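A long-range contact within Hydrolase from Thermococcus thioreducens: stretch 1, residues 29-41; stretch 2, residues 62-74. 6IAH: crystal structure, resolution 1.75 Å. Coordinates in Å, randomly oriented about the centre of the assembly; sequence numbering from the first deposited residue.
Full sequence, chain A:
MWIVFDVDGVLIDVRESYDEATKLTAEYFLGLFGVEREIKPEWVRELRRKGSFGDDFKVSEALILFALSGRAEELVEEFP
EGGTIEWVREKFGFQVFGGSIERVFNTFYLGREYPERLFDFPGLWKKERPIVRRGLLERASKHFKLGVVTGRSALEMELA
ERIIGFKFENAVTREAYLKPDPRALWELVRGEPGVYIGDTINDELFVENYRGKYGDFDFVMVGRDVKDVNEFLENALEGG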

# COMPACT_ATOMS: atom_id res chain seq x y z
N PHE A 29 -20.34 8.95 -1.63
CA PHE A 29 -20.76 9.87 -2.73
C PHE A 29 -21.95 9.32 -3.48
O PHE A 29 -22.85 10.06 -3.87
CB PHE A 29 -19.62 10.15 -3.67
CG PHE A 29 -18.64 11.06 -3.05
CD1 PHE A 29 -18.89 12.41 -3.05
CD2 PHE A 29 -17.60 10.55 -2.27
CE1 PHE A 29 -18.05 13.28 -2.37
CE2 PHE A 29 -16.76 11.44 -1.60
CZ PHE A 29 -17.00 12.78 -1.64
N LEU A 30 -21.97 8.03 -3.70
CA LEU A 30 -23.16 7.43 -4.30
C LEU A 30 -24.43 7.77 -3.54
O LEU A 30 -25.45 8.11 -4.16
CB LEU A 30 -22.97 5.94 -4.53
CG LEU A 30 -21.92 5.57 -5.59
CD1 LEU A 30 -21.62 4.10 -5.53
CD2 LEU A 30 -22.28 5.98 -7.04
N GLY A 31 -24.39 7.65 -2.23
CA GLY A 31 -25.50 7.99 -1.32
C GLY A 31 -25.96 9.42 -1.51
O GLY A 31 -27.14 9.69 -1.48
N LEU A 32 -25.05 10.35 -1.80
CA LEU A 32 -25.45 11.72 -2.13
C LEU A 32 -26.30 11.86 -3.39
O LEU A 32 -27.08 12.77 -3.51
CB LEU A 32 -24.24 12.66 -2.26
CG LEU A 32 -23.27 12.76 -1.12
CD1 LEU A 32 -22.14 13.77 -1.44
CD2 LEU A 32 -23.97 13.16 0.17
N PHE A 33 -26.08 10.97 -4.32
CA PHE A 33 -26.81 10.92 -5.52
C PHE A 33 -27.96 9.87 -5.39
O PHE A 33 -28.47 9.48 -6.39
CB PHE A 33 -25.88 10.52 -6.67
CG PHE A 33 -24.90 11.59 -7.08
CD1 PHE A 33 -25.29 12.59 -7.95
CD2 PHE A 33 -23.58 11.52 -6.68
CE1 PHE A 33 -24.37 13.54 -8.40
CE2 PHE A 33 -22.66 12.47 -7.07
CZ PHE A 33 -23.07 13.50 -7.95
N GLY A 34 -28.30 9.44 -4.18
CA GLY A 34 -29.41 8.48 -3.96
C GLY A 34 -29.18 7.10 -4.58
O GLY A 34 -30.14 6.38 -4.86
N VAL A 35 -27.91 6.72 -4.79
CA VAL A 35 -27.58 5.40 -5.31
C VAL A 35 -27.16 4.53 -4.12
O VAL A 35 -26.17 4.84 -3.42
CB VAL A 35 -26.49 5.46 -6.41
CG1 VAL A 35 -26.02 4.07 -6.79
CG2 VAL A 35 -27.00 6.22 -7.66
N GLU A 36 -27.93 3.47 -3.90
CA GLU A 36 -27.74 2.55 -2.80
C GLU A 36 -27.05 1.24 -3.22
O GLU A 36 -26.71 0.45 -2.37
CB GLU A 36 -29.10 2.24 -2.11
CG GLU A 36 -29.66 3.40 -1.30
CD GLU A 36 -28.72 3.82 -0.16
OE1 GLU A 36 -28.79 3.19 0.91
OE2 GLU A 36 -27.90 4.76 -0.34
N ARG A 37 -26.84 1.02 -4.51
CA ARG A 37 -26.16 -0.17 -5.01
C ARG A 37 -24.72 -0.17 -4.42
O ARG A 37 -24.06 0.90 -4.31
CB ARG A 37 -26.10 -0.21 -6.56
CG ARG A 37 -27.35 0.17 -7.36
CD ARG A 37 -27.13 0.10 -8.89
NE ARG A 37 -26.42 1.27 -9.51
CZ ARG A 37 -26.99 2.42 -9.88
NH1 ARG A 37 -28.28 2.65 -9.71
NH2 ARG A 37 -26.25 3.39 -10.42
N GLU A 38 -24.27 -1.33 -3.96
CA GLU A 38 -22.98 -1.39 -3.29
C GLU A 38 -21.86 -1.51 -4.30
O GLU A 38 -22.00 -1.99 -5.42
CB GLU A 38 -22.88 -2.52 -2.28
CG GLU A 38 -23.47 -2.19 -0.92
CD GLU A 38 -23.62 -3.45 -0.13
OE1 GLU A 38 -22.60 -3.90 0.45
OE2 GLU A 38 -24.73 -4.02 -0.17
N ILE A 39 -20.71 -1.02 -3.87
CA ILE A 39 -19.51 -1.23 -4.64
C ILE A 39 -19.01 -2.66 -4.40
O ILE A 39 -18.69 -2.99 -3.25
CB ILE A 39 -18.43 -0.18 -4.23
CG1 ILE A 39 -18.87 1.19 -4.67
CG2 ILE A 39 -17.09 -0.49 -4.88
CD1 ILE A 39 -18.92 1.42 -6.16
N LYS A 40 -18.94 -3.47 -5.47
CA LYS A 40 -18.44 -4.85 -5.34
C LYS A 40 -16.93 -4.88 -5.11
O LYS A 40 -16.16 -4.09 -5.67
CB LYS A 40 -18.80 -5.68 -6.56
CG LYS A 40 -20.23 -6.15 -6.63
CD LYS A 40 -20.43 -6.95 -7.91
CE LYS A 40 -21.86 -6.87 -8.42
NZ LYS A 40 -21.98 -7.27 -9.87
N PRO A 41 -16.48 -5.83 -4.28
CA PRO A 41 -15.06 -5.84 -3.86
C PRO A 41 -14.09 -6.09 -5.02
O PRO A 41 -13.01 -5.45 -5.05
CB PRO A 41 -15.02 -6.96 -2.81
CG PRO A 41 -16.13 -7.91 -3.25
CD PRO A 41 -17.21 -7.03 -3.81
N ALA A 62 -13.12 7.06 -9.81
CA ALA A 62 -13.44 6.23 -10.93
C ALA A 62 -14.68 5.38 -10.58
O ALA A 62 -15.58 5.33 -11.35
CB ALA A 62 -12.27 5.33 -11.28
N LEU A 63 -14.68 4.77 -9.42
CA LEU A 63 -15.79 3.87 -9.05
C LEU A 63 -17.11 4.55 -8.85
O LEU A 63 -18.18 3.96 -9.11
CB LEU A 63 -15.42 3.07 -7.80
CG LEU A 63 -14.37 1.99 -8.06
CD1 LEU A 63 -13.82 1.53 -6.76
CD2 LEU A 63 -14.92 0.81 -8.88
N ILE A 64 -17.04 5.77 -8.38
CA ILE A 64 -18.22 6.63 -8.19
C ILE A 64 -18.89 6.92 -9.53
O ILE A 64 -20.10 6.63 -9.74
CB ILE A 64 -17.89 7.96 -7.48
CG1 ILE A 64 -17.49 7.69 -6.05
CG2 ILE A 64 -19.11 8.91 -7.49
CD1 ILE A 64 -16.75 8.86 -5.41
N LEU A 65 -18.09 7.40 -10.46
CA LEU A 65 -18.57 7.71 -11.81
C LEU A 65 -19.07 6.45 -12.47
O LEU A 65 -20.17 6.45 -13.03
CB LEU A 65 -17.54 8.46 -12.65
CG LEU A 65 -17.23 9.91 -12.13
CD1 LEU A 65 -15.97 10.53 -12.75
CD2 LEU A 65 -18.38 10.86 -12.38
N PHE A 66 -18.31 5.37 -12.35
CA PHE A 66 -18.73 4.13 -13.05
C PHE A 66 -20.06 3.66 -12.49
O PHE A 66 -20.92 3.24 -13.26
CB PHE A 66 -17.73 2.97 -12.83
CG PHE A 66 -16.42 3.07 -13.63
CD1 PHE A 66 -16.14 4.13 -14.43
CD2 PHE A 66 -15.51 2.01 -13.59
CE1 PHE A 66 -14.93 4.19 -15.17
CE2 PHE A 66 -14.32 2.05 -14.35
CZ PHE A 66 -14.04 3.17 -15.10
N ALA A 67 -20.20 3.67 -11.18
CA ALA A 67 -21.44 3.17 -10.52
C ALA A 67 -22.60 4.12 -10.73
O ALA A 67 -23.75 3.67 -10.80
CB ALA A 67 -21.21 2.92 -9.05
N LEU A 68 -22.32 5.43 -10.85
CA LEU A 68 -23.39 6.38 -11.23
C LEU A 68 -23.99 6.06 -12.56
O LEU A 68 -25.17 6.37 -12.78
CB LEU A 68 -22.89 7.84 -11.28
CG LEU A 68 -22.85 8.59 -9.93
CD1 LEU A 68 -22.26 9.99 -10.12
CD2 LEU A 68 -24.28 8.69 -9.40
N SER A 69 -23.16 5.53 -13.45
CA SER A 69 -23.58 5.21 -14.81
C SER A 69 -24.38 3.90 -14.84
O SER A 69 -24.95 3.58 -15.86
CB SER A 69 -22.39 5.04 -15.74
OG SER A 69 -21.82 3.75 -15.60
N GLY A 70 -24.37 3.14 -13.77
CA GLY A 70 -25.11 1.86 -13.77
C GLY A 70 -24.44 0.72 -14.55
O GLY A 70 -25.05 -0.37 -14.67
N ARG A 71 -23.22 0.93 -15.07
CA ARG A 71 -22.49 -0.08 -15.88
C ARG A 71 -21.07 -0.35 -15.33
O ARG A 71 -20.11 -0.54 -16.10
CB ARG A 71 -22.37 0.40 -17.33
CG ARG A 71 -23.68 0.84 -17.96
CD ARG A 71 -23.60 0.95 -19.47
NE ARG A 71 -22.76 2.07 -19.84
CZ ARG A 71 -21.51 2.01 -20.30
NH1 ARG A 71 -20.88 0.85 -20.54
NH2 ARG A 71 -20.88 3.17 -20.57
N ALA A 72 -20.93 -0.33 -14.00
CA ALA A 72 -19.61 -0.43 -13.39
C ALA A 72 -18.89 -1.71 -13.81
O ALA A 72 -17.72 -1.70 -14.25
CB ALA A 72 -19.69 -0.35 -11.90
N GLU A 73 -19.62 -2.81 -13.75
CA GLU A 73 -19.01 -4.07 -14.17
C GLU A 73 -18.42 -4.04 -15.56
O GLU A 73 -17.24 -4.43 -15.72
CB GLU A 73 -20.01 -5.23 -14.03
CG GLU A 73 -19.37 -6.55 -14.36
CD GLU A 73 -19.70 -7.53 -13.30
OE1 GLU A 73 -19.13 -7.39 -12.18
OE2 GLU A 73 -20.61 -8.36 -13.56
N GLU A 74 -19.21 -3.60 -16.54
CA GLU A 74 -18.76 -3.42 -17.90
C GLU A 74 -17.60 -2.42 -17.97
O GLU A 74 -16.68 -2.64 -18.74
CB GLU A 74 -19.86 -2.85 -18.78
CG GLU A 74 -21.00 -3.75 -19.23
CD GLU A 74 -21.99 -2.96 -20.10
OE1 GLU A 74 -21.56 -2.01 -20.82
OE2 GLU A 74 -23.20 -3.24 -20.07

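The end of one helix and the loop that follows it pack against the last turns of a second helix, the turn after it and the start of the next, burying 570 Å² summed over both sides. Most of the contact is apolar, with one hydrogen bond and one long salt bridge added to it. Leu 30, Ile 39, Leu 63, Ile 64 and Ala 67 are buried, and these aliphatic side chains have no polar groups to satisfy there.

Leu 30 lies at the heart of the contact. Its CA-to-CB bond points sideways, and the m,t rotamer (chi1 -67°, chi2 168°), common for leucine in helices, carries the branched end nearer to the second helix. Both methyls of Leu 30 pack on Ala 67 CB, CD1 at 3.7 Å and CD2 at 3.8 Å; Leu 30 CD2 also lies 3.5 Å from Ile 64 O and 3.9 Å from Leu 68 CG. The carbonyl of Ile 64 is already engaged by N of Leu 68 within the helix, so the methyl can rest on it without depriving it of a partner. The small side chain of Ala 67, which points toward the first stretch, lets its neighbours come close; CD1 of Ile 39 also reaches CB of Ala 67, at 4.0 Å. Ile 39 adopts m at both chi angles, and CD1 of Ile 39 lies 4.2 Å from CB of Leu 63, so that one methyl touches two residues a helical turn apart.

Ile 64 and Leu 68 show how chi angles can redirect a side chain. Ile 64 starts sideways, but with chi1 m and chi2 t CD1 of Ile 64 extends to within 3.6 Å of CB of Phe 29. Phe 29 points toward the second helix at CB, yet its far end leads away; Ile 64 CD1 touches CB and the near part of the Phe 29 ring. Leu 68 starts away from the first stretch, and its m,t conformation brings its end back. Leu 68 CD2 then meets CB of Phe 33 at 3.7 Å and CG2 of Val 35 at 4.1 Å and also touches the Phe 33 ring at CG, and Leu 68 CD1 sits over one face of that ring, 4.0 Å from the ring centroid and 14° off its normal, a CH-pi contact. An aromatic ring suits this exposed place because it offers a broad, flat surface to a methyl group.

Arg 37 supplies the polar link. With chi2 t and chi1 and chi3 both m, its chain brings NH2 of Arg 37 to the carbonyl O of Ala 67, a short hydrogen bond of 2.5 Å with an N-H...acceptor angle of 157°. The oxygen lies near the guanidinium plane, where the N-H bonds point. Ala 67 O also accepts from N of Gly 70, 3.1 Å away, as the helix closes in a Schellman motif. Gly 70 has positive phi, a conformation that favours glycine.

Farther along, Lys 40 extends with all four chi angles in t or m wells, and NZ of Lys 40 lies 3.7 Å from OE1 of Glu 73, a long salt bridge. Glu 73 begins sideways, but with chi1 t and chi2, at 132°, between wells, its end comes nearer to the lysine. Both residues are exposed, where long charged chains can remain solvated while they attract each other.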